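Local coordinates for protein aldehyde dehydrogenase (Burkholderia vietnamiensis, PDB 5KF0) that probably oxidises aldehydes to the corresponding carboxylic acids with a nicotinamide cofactor and binds NADPH, at residues A[296-301]-A[382-387]; A[371-376]-A[391-396]; A[144-149]-A[478-483]. All coordinates share one frame; numbering follows the deposited sequence.

Contact 1. Residues A[296-301]-A[382-387]; sequences VQRILV and DLYRKE. With NDP (NADPH dihydro-nicotinamide-adenine-dinucleotide phosphate), chain E.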
# COMPACT_ATOMS: atom_id res chain seq x y z
N VAL A 296 -22.81 19.93 -15.44
CA VAL A 296 -23.55 19.10 -16.38
C VAL A 296 -23.91 19.93 -17.60
O VAL A 296 -24.67 20.90 -17.51
CB VAL A 296 -24.80 18.51 -15.73
CG1 VAL A 296 -25.71 17.84 -16.78
CG2 VAL A 296 -24.39 17.52 -14.62
N GLN A 297 -23.39 19.53 -18.76
CA GLN A 297 -23.71 20.18 -20.02
C GLN A 297 -24.60 19.34 -20.92
O GLN A 297 -25.40 19.89 -21.67
CB GLN A 297 -22.42 20.54 -20.77
CG GLN A 297 -22.61 21.42 -22.03
CD GLN A 297 -21.27 21.88 -22.59
OE1 GLN A 297 -20.34 22.16 -21.84
NE2 GLN A 297 -21.18 21.97 -23.91
N ARG A 298 -24.50 18.01 -20.84
CA ARG A 298 -25.23 17.11 -21.72
C ARG A 298 -25.95 16.09 -20.85
O ARG A 298 -25.36 15.53 -19.92
CB ARG A 298 -24.29 16.39 -22.70
CG ARG A 298 -23.50 17.35 -23.59
CD ARG A 298 -22.57 16.58 -24.54
NE ARG A 298 -21.42 16.01 -23.83
CZ ARG A 298 -20.84 14.85 -24.13
NH1 ARG A 298 -21.32 14.09 -25.13
NH2 ARG A 298 -19.80 14.44 -23.42
N ILE A 299 -27.22 15.85 -21.15
CA ILE A 299 -28.06 14.95 -20.36
C ILE A 299 -28.65 13.92 -21.31
O ILE A 299 -29.46 14.27 -22.17
CB ILE A 299 -29.16 15.71 -19.61
CG1 ILE A 299 -28.56 16.77 -18.67
CG2 ILE A 299 -30.04 14.74 -18.84
CD1 ILE A 299 -29.61 17.73 -18.11
N LEU A 300 -28.27 12.66 -21.14
CA LEU A 300 -28.73 11.57 -22.00
C LEU A 300 -29.70 10.71 -21.22
O LEU A 300 -29.33 10.14 -20.19
CB LEU A 300 -27.54 10.74 -22.50
CG LEU A 300 -26.51 11.48 -23.35
CD1 LEU A 300 -25.38 12.10 -22.49
CD2 LEU A 300 -25.93 10.57 -24.41
N VAL A 301 -30.94 10.62 -21.70
CA VAL A 301 -32.03 10.01 -20.93
C VAL A 301 -32.65 8.86 -21.72
O VAL A 301 -32.97 9.01 -22.91
CB VAL A 301 -33.10 11.06 -20.58
CG1 VAL A 301 -34.20 10.43 -19.79
CG2 VAL A 301 -32.45 12.22 -19.82
N ASP A 382 -21.38 23.87 -31.70
CA ASP A 382 -20.51 24.39 -30.65
C ASP A 382 -21.12 24.21 -29.27
O ASP A 382 -20.42 23.91 -28.31
CB ASP A 382 -20.22 25.88 -30.89
CG ASP A 382 -19.27 26.11 -32.05
OD1 ASP A 382 -18.62 25.15 -32.50
OD2 ASP A 382 -19.19 27.27 -32.51
N LEU A 383 -22.44 24.42 -29.16
CA LEU A 383 -23.09 24.26 -27.86
C LEU A 383 -22.96 22.84 -27.34
O LEU A 383 -22.96 22.63 -26.12
CB LEU A 383 -24.57 24.65 -27.97
CG LEU A 383 -25.32 24.75 -26.64
CD1 LEU A 383 -24.82 25.95 -25.84
CD2 LEU A 383 -26.82 24.87 -26.87
N TYR A 384 -22.86 21.86 -28.24
CA TYR A 384 -22.69 20.47 -27.84
C TYR A 384 -21.24 20.16 -27.49
O TYR A 384 -20.96 19.55 -26.45
CB TYR A 384 -23.17 19.53 -28.96
CG TYR A 384 -23.33 18.10 -28.47
CD1 TYR A 384 -24.56 17.65 -28.02
CD2 TYR A 384 -22.25 17.23 -28.44
CE1 TYR A 384 -24.71 16.36 -27.54
CE2 TYR A 384 -22.39 15.94 -27.96
CZ TYR A 384 -23.62 15.51 -27.52
OH TYR A 384 -23.77 14.24 -27.02
N ARG A 385 -20.31 20.59 -28.34
CA ARG A 385 -18.94 20.07 -28.34
C ARG A 385 -17.94 20.91 -27.57
O ARG A 385 -16.93 20.38 -27.11
CB ARG A 385 -18.44 19.94 -29.78
CG ARG A 385 -19.32 19.08 -30.67
CD ARG A 385 -18.54 18.52 -31.86
NE ARG A 385 -17.65 17.43 -31.46
CZ ARG A 385 -18.04 16.17 -31.25
NH1 ARG A 385 -19.33 15.85 -31.39
NH2 ARG A 385 -17.16 15.25 -30.89
N LYS A 386 -18.16 22.22 -27.47
CA LYS A 386 -17.23 23.05 -26.73
C LYS A 386 -17.70 23.19 -25.28
O LYS A 386 -18.79 22.75 -24.91
CB LYS A 386 -17.09 24.42 -27.40
CG LYS A 386 -16.62 24.35 -28.85
CD LYS A 386 -16.39 25.76 -29.39
CE LYS A 386 -15.90 25.74 -30.83
NZ LYS A 386 -14.61 25.02 -30.97
N GLU A 387 -16.86 23.81 -24.45
CA GLU A 387 -17.19 23.94 -23.03
C GLU A 387 -18.13 25.13 -22.84
O GLU A 387 -17.71 26.29 -22.97
CB GLU A 387 -15.92 24.09 -22.20
CG GLU A 387 -16.21 24.10 -20.70
CD GLU A 387 -14.94 24.11 -19.86
OE1 GLU A 387 -15.00 23.63 -18.71
OE2 GLU A 387 -13.90 24.61 -20.34
PA NDP E . -8.28 30.68 -17.97
O1A NDP E . -7.57 29.62 -18.74
O2A NDP E . -8.80 31.81 -18.86
O5B NDP E . -7.36 31.30 -16.83
C5B NDP E . -6.90 30.41 -15.79
C4B NDP E . -5.65 30.99 -15.18
O4B NDP E . -4.57 30.94 -16.15
C3B NDP E . -5.75 32.46 -14.75
O3B NDP E . -4.96 32.70 -13.59
C2B NDP E . -5.14 33.18 -15.96
O2B NDP E . -4.60 34.48 -15.67
C1B NDP E . -4.00 32.22 -16.25
N9A NDP E . -3.42 32.37 -17.58
C8A NDP E . -4.05 32.45 -18.79
N7A NDP E . -3.24 32.51 -19.82
C5A NDP E . -1.98 32.49 -19.24
C6A NDP E . -0.68 32.52 -19.79
N6A NDP E . -0.42 32.62 -21.10
N1A NDP E . 0.36 32.46 -18.93
C2A NDP E . 0.12 32.38 -17.62
N3A NDP E . -1.06 32.35 -16.99
C4A NDP E . -2.07 32.41 -17.86
O3 NDP E . -9.48 30.02 -17.17
PN NDP E . -10.65 30.62 -16.28
O1N NDP E . -10.07 31.42 -15.17
O2N NDP E . -11.59 31.35 -17.20
O5D NDP E . -11.37 29.35 -15.66
C5D NDP E . -12.31 28.52 -16.35
C4D NDP E . -11.58 27.32 -16.90
O4D NDP E . -10.94 26.59 -15.82
C3D NDP E . -12.51 26.33 -17.60
O3D NDP E . -11.96 25.81 -18.81
C2D NDP E . -12.69 25.25 -16.53
O2D NDP E . -13.10 23.96 -17.00
C1D NDP E . -11.31 25.23 -15.91
N1N NDP E . -11.41 24.62 -14.58
C2N NDP E . -10.77 23.44 -14.28
C3N NDP E . -10.97 22.77 -13.13
C7N NDP E . -10.21 21.54 -12.77
O7N NDP E . -9.96 21.34 -11.58
N7N NDP E . -9.89 20.68 -13.73
C4N NDP E . -12.02 23.24 -12.18
C5N NDP E . -12.39 24.66 -12.44
C6N NDP E . -12.14 25.23 -13.61
P2B NDP E . -5.54 35.83 -15.73
O1X NDP E . -6.95 35.39 -15.90
O2X NDP E . -5.20 36.53 -14.45
O3X NDP E . -5.04 36.65 -16.90
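Q297 and R298, consecutive residues leading into strand 298-302, grip the short helix 382-385 and the turn after it in two different ways. The side chain of Q297 runs out extended, with CG anti to the backbone N (chi1 -171°), and presents its amide to the C-terminal end of the helix. NE2 donates one N-H to K386 O at 2.7 Å, a nearly straight bond lying in the amide plane and almost along the C=O axis. Its second N-H goes to L383 O at 2.9 Å; this bond is more bent, and the donor stands above the carbonyl plane. The other end of the amide, OE1, accepts from A388 N, which fixes which way round the group sits.

R298 and Y384 cross at about a right angle. CD of the arginine lies over one face of the phenol ring, 3.6 Å from its centroid and displaced toward the rim, a CH-pi contact. Beyond CD the chain bends, and the guanidinium is turned 72° from the ring. From there NH1 reaches the hydroxyl in its own plane, donating to Y384 OH at 3.1 Å. Backbone carbonyls of N261, R407 and V408 take further N-H groups of R298, and Y384 OH is also hydrogen-bonded to E396.

Right after the turn, extended E387 spans the ribose edge of NADPH: NDP O2D donates to E387 OE1 at 2.6 Å and NDP O3D to E387 OE2 at 2.7 Å. The glutamate thus reads the two nicotinamide-ribose hydroxyls, as the equivalent residue does in relatives. Because Q297 ties down the carbonyl of the preceding residue, it probably helps, from the second shell, to position this cofactor-binding glutamate, while the buried R298 charge probably polarises the Y384 hydroxyl.

Contact 2. Residues A[371-376]-A[391-396]; sequences ATLLED and PVAILE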
# COMPACT_ATOMS: atom_id res chain seq x y z
N ALA A 371 -31.17 30.09 -16.20
CA ALA A 371 -31.01 28.65 -16.36
C ALA A 371 -31.81 28.21 -17.58
O ALA A 371 -33.01 28.50 -17.70
CB ALA A 371 -31.49 27.92 -15.11
N THR A 372 -31.14 27.52 -18.51
CA THR A 372 -31.67 27.26 -19.84
C THR A 372 -31.47 25.80 -20.22
O THR A 372 -30.41 25.22 -19.95
CB THR A 372 -30.98 28.20 -20.85
OG1 THR A 372 -31.28 29.57 -20.51
CG2 THR A 372 -31.45 27.95 -22.27
N LEU A 373 -32.50 25.21 -20.83
CA LEU A 373 -32.49 23.82 -21.27
C LEU A 373 -32.92 23.76 -22.73
O LEU A 373 -33.90 24.41 -23.11
CB LEU A 373 -33.44 22.97 -20.40
CG LEU A 373 -33.45 21.45 -20.60
CD1 LEU A 373 -32.12 20.83 -20.18
CD2 LEU A 373 -34.58 20.85 -19.80
N LEU A 374 -32.18 23.01 -23.55
CA LEU A 374 -32.52 22.84 -24.96
C LEU A 374 -32.61 21.36 -25.30
O LEU A 374 -31.96 20.53 -24.67
CB LEU A 374 -31.48 23.48 -25.90
CG LEU A 374 -31.35 25.00 -25.96
CD1 LEU A 374 -30.47 25.51 -24.83
CD2 LEU A 374 -30.80 25.40 -27.32
N GLU A 375 -33.41 21.06 -26.32
CA GLU A 375 -33.34 19.74 -26.93
C GLU A 375 -33.10 19.89 -28.43
O GLU A 375 -33.02 20.99 -28.98
CB GLU A 375 -34.60 18.91 -26.62
CG GLU A 375 -35.92 19.52 -27.06
CD GLU A 375 -37.12 18.69 -26.62
OE1 GLU A 375 -36.93 17.61 -26.00
OE2 GLU A 375 -38.27 19.10 -26.89
N ASP A 376 -32.90 18.74 -29.09
CA ASP A 376 -32.64 18.66 -30.53
C ASP A 376 -31.39 19.44 -30.92
O ASP A 376 -31.32 20.05 -32.00
CB ASP A 376 -33.85 19.14 -31.34
CG ASP A 376 -35.09 18.29 -31.10
OD1 ASP A 376 -34.96 17.07 -30.87
OD2 ASP A 376 -36.21 18.83 -31.13
N PRO A 391 -25.00 28.66 -17.82
CA PRO A 391 -26.19 27.97 -17.30
C PRO A 391 -27.08 27.40 -18.41
O PRO A 391 -28.27 27.68 -18.49
CB PRO A 391 -26.89 29.08 -16.51
CG PRO A 391 -26.55 30.33 -17.25
CD PRO A 391 -25.13 30.13 -17.73
N VAL A 392 -26.48 26.56 -19.25
CA VAL A 392 -27.17 25.91 -20.36
C VAL A 392 -26.87 24.42 -20.30
O VAL A 392 -25.72 24.02 -20.08
CB VAL A 392 -26.71 26.48 -21.72
CG1 VAL A 392 -27.40 25.73 -22.87
CG2 VAL A 392 -26.98 27.97 -21.79
N ALA A 393 -27.90 23.61 -20.52
CA ALA A 393 -27.73 22.17 -20.65
C ALA A 393 -28.56 21.69 -21.83
O ALA A 393 -29.57 22.30 -22.20
CB ALA A 393 -28.12 21.42 -19.37
N ILE A 394 -28.13 20.56 -22.39
CA ILE A 394 -28.79 19.97 -23.54
C ILE A 394 -29.32 18.61 -23.15
O ILE A 394 -28.66 17.83 -22.44
CB ILE A 394 -27.86 19.89 -24.78
CG1 ILE A 394 -26.78 18.82 -24.62
CG2 ILE A 394 -27.25 21.25 -25.08
CD1 ILE A 394 -27.11 17.51 -25.29
N LEU A 395 -30.54 18.33 -23.59
CA LEU A 395 -31.25 17.10 -23.27
C LEU A 395 -31.36 16.26 -24.53
O LEU A 395 -31.77 16.77 -25.58
CB LEU A 395 -32.64 17.42 -22.71
CG LEU A 395 -33.56 16.24 -22.41
CD1 LEU A 395 -33.00 15.43 -21.27
CD2 LEU A 395 -34.97 16.73 -22.08
N GLU A 396 -30.97 14.99 -24.45
CA GLU A 396 -31.06 14.10 -25.60
C GLU A 396 -31.47 12.71 -25.13
O GLU A 396 -31.45 12.40 -23.94
CB GLU A 396 -29.74 14.09 -26.40
CG GLU A 396 -28.47 13.82 -25.58
CD GLU A 396 -27.18 13.87 -26.41
OE1 GLU A 396 -27.25 13.85 -27.66
OE2 GLU A 396 -26.08 13.95 -25.80
O HOH W 1 -33.12 16.02 -27.94
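In the beta-alpha-beta unit of strand 368-375, helix 382-385 and strand 392-398, the two strands lie next to each other as a parallel pair, T372 beside V392, L373 beside A393 and L374 beside I394. The short segments are twisted 30° against each other. Four backbone hydrogen bonds join them, starting with T372 N to P391 O at 2.9 Å. A393 bonds through both of its backbone polar atoms: its N donates to T372 O and its O accepts from L374 N, both at 3.0 Å, the alternation of a parallel ladder. L395 N closes the series on L374 O.

On the face of T372, L374, V392 and I394, L374 CG stands anti to the carbonyl carbon (chi1 -69°), and the branch atom CD1 packs on V392 CG1 at 3.6 Å; L383 of the helix covers this face. On the other, L373 CD1 packs against A393 CB at 4.1 Å and also approaches L395 CB, beneath helix 306-319. Just past the end of strand 368-375, at D376, direct pairing gives way to a water that accepts from D376 N at 3.0 Å and donates to L395 O at 2.8 Å.

Contact 3. Residues A[144-149]-A[478-483]; sequences TGYTRR and RLMVVR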
# COMPACT_ATOMS: atom_id res chain seq x y z
N THR A 144 19.35 -4.16 -0.62
CA THR A 144 18.01 -3.78 -0.19
C THR A 144 17.75 -2.33 -0.58
O THR A 144 18.66 -1.49 -0.55
CB THR A 144 17.85 -3.92 1.34
OG1 THR A 144 18.20 -5.24 1.74
CG2 THR A 144 16.41 -3.60 1.79
N GLY A 145 16.51 -2.03 -0.93
CA GLY A 145 16.11 -0.68 -1.33
C GLY A 145 15.28 -0.01 -0.24
O GLY A 145 14.48 -0.66 0.45
N TYR A 146 15.48 1.30 -0.10
CA TYR A 146 14.70 2.14 0.80
C TYR A 146 14.29 3.39 0.04
O TYR A 146 15.13 4.00 -0.63
CB TYR A 146 15.52 2.55 2.04
CG TYR A 146 16.07 1.38 2.81
CD1 TYR A 146 15.37 0.87 3.90
CD2 TYR A 146 17.27 0.78 2.45
CE1 TYR A 146 15.85 -0.21 4.61
CE2 TYR A 146 17.76 -0.31 3.15
CZ TYR A 146 17.04 -0.80 4.24
OH TYR A 146 17.52 -1.88 4.95
N THR A 147 13.02 3.78 0.14
CA THR A 147 12.55 4.93 -0.62
C THR A 147 12.01 6.02 0.31
O THR A 147 11.57 5.77 1.43
CB THR A 147 11.46 4.57 -1.63
OG1 THR A 147 10.22 4.30 -0.95
CG2 THR A 147 11.88 3.36 -2.47
N ARG A 148 12.04 7.24 -0.22
CA ARG A 148 11.47 8.42 0.42
C ARG A 148 11.00 9.36 -0.68
O ARG A 148 11.42 9.25 -1.83
CB ARG A 148 12.49 9.14 1.32
CG ARG A 148 13.64 9.78 0.52
CD ARG A 148 14.82 10.17 1.39
NE ARG A 148 14.58 11.36 2.20
CZ ARG A 148 15.49 11.89 3.01
NH1 ARG A 148 16.69 11.33 3.14
NH2 ARG A 148 15.19 12.98 3.72
N ARG A 149 10.12 10.29 -0.31
CA ARG A 149 9.64 11.31 -1.24
C ARG A 149 10.29 12.64 -0.85
O ARG A 149 10.06 13.13 0.26
CB ARG A 149 8.12 11.43 -1.20
CG ARG A 149 7.39 10.12 -1.38
CD ARG A 149 7.58 9.55 -2.76
NE ARG A 149 7.12 10.44 -3.82
CZ ARG A 149 7.02 10.07 -5.09
NH1 ARG A 149 7.35 8.83 -5.44
NH2 ARG A 149 6.60 10.93 -6.01
N ARG A 478 13.38 9.23 -3.98
CA ARG A 478 14.83 9.07 -3.88
C ARG A 478 15.11 7.71 -3.26
O ARG A 478 14.78 7.48 -2.09
CB ARG A 478 15.49 10.20 -3.08
CG ARG A 478 17.01 10.16 -3.22
CD ARG A 478 17.68 11.37 -2.58
NE ARG A 478 17.34 12.61 -3.28
CZ ARG A 478 17.50 13.81 -2.74
NH1 ARG A 478 17.96 13.92 -1.49
NH2 ARG A 478 17.19 14.91 -3.44
N LEU A 479 15.66 6.82 -4.06
CA LEU A 479 15.98 5.47 -3.64
C LEU A 479 17.34 5.45 -2.96
O LEU A 479 18.28 6.09 -3.43
CB LEU A 479 16.01 4.54 -4.86
CG LEU A 479 16.45 3.10 -4.65
CD1 LEU A 479 15.38 2.34 -3.84
CD2 LEU A 479 16.68 2.45 -6.03
N MET A 480 17.44 4.73 -1.85
CA MET A 480 18.72 4.36 -1.28
C MET A 480 18.87 2.85 -1.39
O MET A 480 18.05 2.11 -0.83
CB MET A 480 18.85 4.81 0.18
CG MET A 480 20.19 4.41 0.79
SD MET A 480 20.42 5.03 2.48
CE MET A 480 19.02 4.22 3.24
N VAL A 481 19.89 2.41 -2.11
CA VAL A 481 20.25 0.99 -2.20
C VAL A 481 21.39 0.75 -1.23
O VAL A 481 22.43 1.40 -1.33
CB VAL A 481 20.67 0.61 -3.63
CG1 VAL A 481 21.11 -0.86 -3.69
CG2 VAL A 481 19.53 0.90 -4.62
N VAL A 482 21.22 -0.19 -0.30
CA VAL A 482 22.28 -0.53 0.64
C VAL A 482 22.79 -1.92 0.29
O VAL A 482 22.02 -2.88 0.24
CB VAL A 482 21.78 -0.49 2.09
CG1 VAL A 482 22.89 -0.91 3.04
CG2 VAL A 482 21.27 0.92 2.42
N ARG A 483 24.10 -2.04 0.07
CA ARG A 483 24.70 -3.35 -0.18
C ARG A 483 25.34 -3.87 1.10
O ARG A 483 26.16 -3.18 1.71
CB ARG A 483 25.75 -3.33 -1.29
CG ARG A 483 26.17 -4.76 -1.65
CD ARG A 483 27.36 -4.84 -2.59
NE ARG A 483 27.43 -6.18 -3.21
CZ ARG A 483 28.26 -6.52 -4.19
NH1 ARG A 483 29.14 -5.65 -4.68
NH2 ARG A 483 28.21 -7.75 -4.69
O HOH W 2 20.95 -4.91 2.25
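Y146 and M480 face each other as a hydrogen-bonded pair in the antiparallel three-stranded sheet that forms the oligomerisation arm of the aldehyde dehydrogenase fold. Strand 143-151 is in the middle, flanked by the C-terminal strand 475-483. Y146 N donates to M480 O at 2.8 Å, and M480 N returns a nearly straight bond to Y146 O at 2.7 Å; T144 and V482 pair likewise.

The Y146 side chain leaves with CG anti to the carbonyl carbon (chi1 -57°). CB lies 4.1 Å from M480 CE, the methyl that the methionine's final bend (chi3 60°) brings back. CG keeps to the same methyl, and CD2 is closer still, 3.9 Å from M480 CE, while M480 O sits at the ring edge, 3.6 Å from CD2. Farther out, CE2 meets V482 CG2 at 3.8 Å, and OH, at the tip, lies beside T144 CG2. W431 of each of two neighbouring subunits packs on this side chain.

In one of these subunits a strand pairs in parallel with residues 479-482, so the sheet continues across the interface; its D432 forms a salt bridge with R148, and its W431 O accepts from R478 NH1. R148 and R478 point the same way, their NH1 atoms 5.5 Å apart. At the far end of the ladder a water donates to both T144 OG1, at 2.8 Å, and V482 O.

How the contacts relate
Contacts 1 and 2 are neighbours, their centres 8 Å apart, and alternate along the chain: helix 382-385 of contact 1 lies between the two strands of contact 2. Strand 392-398 also pairs with strand 298-302, I299 N probably bonding to I394 O at 2.8 Å, and the bond between Y384 and E396 is a second tie. Contact 1 reaches NADPH directly through E387, whereas in contact 2 the P391 side chain stays about 13 Å from the cofactor. Contact 3 lies across the chain's centre, its centre 49 Å from that of contact 1 and 55 Å from that of contact 2, and serves subunit assembly; its pairing closes a chain loop enclosing both others.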